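PDB 4A26: putative c-1-tetrahydrofolate synthase, cytoplasmic from Leishmania major, which probably catalyses the NAD(P)-dependent oxidation of methylenetetrahydrofolate to methenyltetrahydrofolate and the hydrolysis of the methenyl product to formyltetrahydrofolate, as a homodimeric, bifunctional enzyme of one-carbon metabolism. Local coordinates for residues 19-23 and 63-67. Numbering follows the deposited sequence.
Sequences RSELK and AEVGM
Val-65 turns its two methyls to one turn of helix 11-32, beside the C-terminal end of helix 49-64, joining the two helices within the tetrahydrofolate dehydrogenase/cyclohydrolase catalytic domain. CG1, set anti to the valine's own N (chi1 164°), lies 3.7 Å from Leu-22 CB, while CG2 sits over the backbone of the turn, 3.4 Å from Arg-19 O. That carbonyl is already engaged by Lys-23 N in the regular helical bond. Leu-22 also packs on Leu-286 and Leu-290 of helix 279-297, and Met-67 on the same Leu-286, so helix 279-297 backs both helix 11-32 and the loop after helix 49-64. Lys-23 lays its extended methylenes over the backbone carbonyl of Glu-64, with CG 3.6 Å from Glu-64 O. Arg-19 NE and Glu-64 OE1 form a salt bridge at 3.5 Å; the weak hydrogen bond within it is bent, with an N-H...O angle of 135°, and the guanidinium and carboxylate planes stand 89° apart, far from a flat two-pronged pairing. Gly-66, with positive phi, is the first residue to leave helical angles, in a Schellman motif, and a water donates to both Lys-23 O (2.6 Å) and Val-65 O (2.7 Å). The chemistry implies apolar packing flanked by a long, weak salt bridge and a solvent bridge joining two backbone carbonyls.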
ATOM      1  N   ARG A  19      -7.092  27.128  -1.561  1.00 29.55           N
ATOM      2  CA  ARG A  19      -6.094  28.029  -2.149  1.00 30.38           C
ATOM      3  C   ARG A  19      -5.929  29.298  -1.317  1.00 31.50           C
ATOM      4  O   ARG A  19      -4.809  29.772  -1.118  1.00 31.78           O
ATOM      5  CB  ARG A  19      -6.450  28.390  -3.594  1.00 31.22           C
ATOM      6  CG  ARG A  19      -6.258  27.243  -4.583  1.00 30.71           C
ATOM      7  CD  ARG A  19      -6.216  27.737  -6.025  1.00 32.21           C
ATOM      8  NE  ARG A  19      -7.462  28.378  -6.441  1.00 34.04           N
ATOM      9  CZ  ARG A  19      -8.583  27.731  -6.763  1.00 34.94           C
ATOM     10  NH1 ARG A  19      -8.640  26.406  -6.713  1.00 35.04           N
ATOM     11  NH2 ARG A  19      -9.662  28.412  -7.133  1.00 36.32           N
ATOM     12  N   SER A  20      -7.046  29.833  -0.825  1.00 32.50           N
ATOM     13  CA  SER A  20      -7.025  31.008   0.053  1.00 33.78           C
ATOM     14  C   SER A  20      -6.294  30.721   1.362  1.00 33.77           C
ATOM     15  O   SER A  20      -5.517  31.546   1.839  1.00 34.62           O
ATOM     16  CB  SER A  20      -8.450  31.472   0.359  1.00 34.61           C
ATOM     17  OG  SER A  20      -8.449  32.498   1.336  1.00 35.74           O
ATOM     18  N   GLU A  21      -6.558  29.553   1.938  1.00 33.14           N
ATOM     19  CA  GLU A  21      -5.898  29.135   3.173  1.00 33.21           C
ATOM     20  C   GLU A  21      -4.393  28.966   2.976  1.00 33.35           C
ATOM     21  O   GLU A  21      -3.604  29.401   3.820  1.00 34.38           O
ATOM     22  CB  GLU A  21      -6.508  27.834   3.686  1.00 32.30           C
ATOM     23  CG  GLU A  21      -7.920  28.004   4.207  1.00 32.49           C
ATOM     24  CD  GLU A  21      -8.710  26.711   4.230  1.00 31.66           C
ATOM     25  OE1 GLU A  21      -8.108  25.615   4.170  1.00 30.99           O
ATOM     26  OE2 GLU A  21      -9.953  26.793   4.315  1.00 31.61           O
ATOM     27  N   LEU A  22      -4.005  28.336   1.869  1.00 32.69           N
ATOM     28  CA  LEU A  22      -2.592  28.175   1.528  1.00 32.73           C
ATOM     29  C   LEU A  22      -1.918  29.527   1.341  1.00 33.94           C
ATOM     30  O   LEU A  22      -0.808  29.747   1.827  1.00 34.50           O
ATOM     31  CB  LEU A  22      -2.429  27.347   0.250  1.00 31.87           C
ATOM     32  CG  LEU A  22      -2.791  25.866   0.364  1.00 31.03           C
ATOM     33  CD1 LEU A  22      -3.006  25.266  -1.017  1.00 30.50           C
ATOM     34  CD2 LEU A  22      -1.716  25.103   1.127  1.00 31.00           C
ATOM     35  N   LYS A  23      -2.598  30.427   0.631  1.00 34.67           N
ATOM     36  CA  LYS A  23      -2.098  31.783   0.413  1.00 36.07           C
ATOM     37  C   LYS A  23      -1.737  32.434   1.745  1.00 37.04           C
ATOM     38  O   LYS A  23      -0.634  32.954   1.905  1.00 37.78           O
ATOM     39  CB  LYS A  23      -3.145  32.627  -0.325  1.00 37.05           C
ATOM     40  CG  LYS A  23      -2.646  33.976  -0.834  1.00 38.85           C
ATOM     41  CD  LYS A  23      -3.808  34.887  -1.225  1.00 40.70           C
ATOM     42  CE  LYS A  23      -3.310  36.242  -1.703  1.00 43.31           C
ATOM     43  NZ  LYS A  23      -4.356  37.306  -1.614  1.00 45.85           N
ATOM     44  N   ALA A  63       1.182  30.607  -8.339  1.00 36.62           N
ATOM     45  CA  ALA A  63       1.337  32.062  -8.300  1.00 37.81           C
ATOM     46  C   ALA A  63       0.273  32.748  -7.428  1.00 38.34           C
ATOM     47  O   ALA A  63       0.576  33.733  -6.754  1.00 39.17           O
ATOM     48  CB  ALA A  63       1.316  32.635  -9.712  1.00 38.91           C
ATOM     49  N   GLU A  64      -0.959  32.231  -7.446  1.00 37.97           N
ATOM     50  CA  GLU A  64      -2.050  32.774  -6.617  1.00 38.59           C
ATOM     51  C   GLU A  64      -1.791  32.634  -5.119  1.00 37.56           C
ATOM     52  O   GLU A  64      -2.261  33.453  -4.329  1.00 38.52           O
ATOM     53  CB  GLU A  64      -3.375  32.082  -6.930  1.00 38.56           C
ATOM     54  CG  GLU A  64      -3.942  32.379  -8.304  1.00 40.94           C
ATOM     55  CD  GLU A  64      -5.167  31.536  -8.615  1.00 42.27           C
ATOM     56  OE1 GLU A  64      -5.948  31.243  -7.676  1.00 42.75           O
ATOM     57  OE2 GLU A  64      -5.338  31.157  -9.795  1.00 43.30           O
ATOM     58  N   VAL A  65      -1.065  31.584  -4.744  1.00 35.75           N
ATOM     59  CA  VAL A  65      -0.759  31.282  -3.345  1.00 35.00           C
ATOM     60  C   VAL A  65       0.562  31.926  -2.879  1.00 35.35           C
ATOM     61  O   VAL A  65       0.880  31.912  -1.692  1.00 35.39           O
ATOM     62  CB  VAL A  65      -0.737  29.739  -3.129  1.00 33.57           C
ATOM     63  CG1 VAL A  65      -0.067  29.364  -1.823  1.00 33.63           C
ATOM     64  CG2 VAL A  65      -2.152  29.185  -3.182  1.00 32.78           C
ATOM     65  N   GLY A  66       1.319  32.499  -3.810  1.00 35.73           N
ATOM     66  CA  GLY A  66       2.568  33.181  -3.480  1.00 36.44           C
ATOM     67  C   GLY A  66       3.775  32.264  -3.387  1.00 35.56           C
ATOM     68  O   GLY A  66       4.753  32.587  -2.710  1.00 36.15           O
ATOM     69  N   MET A  67       3.707  31.121  -4.067  1.00 34.30           N
ATOM     70  CA  MET A  67       4.833  30.201  -4.153  1.00 33.63           C
ATOM     71  C   MET A  67       5.736  30.587  -5.313  1.00 33.96           C
ATOM     72  O   MET A  67       5.303  31.261  -6.250  1.00 34.37           O
ATOM     73  CB  MET A  67       4.342  28.768  -4.359  1.00 32.51           C
ATOM     74  CG  MET A  67       3.729  28.148  -3.127  1.00 32.54           C
ATOM     75  SD  MET A  67       3.162  26.463  -3.413  1.00 32.18           S
ATOM     76  CE  MET A  67       2.625  26.015  -1.761  1.00 31.51           C
TER
HETATM   77  O   HOH W   1       0.527  34.120  -0.124  1.00 24.50           O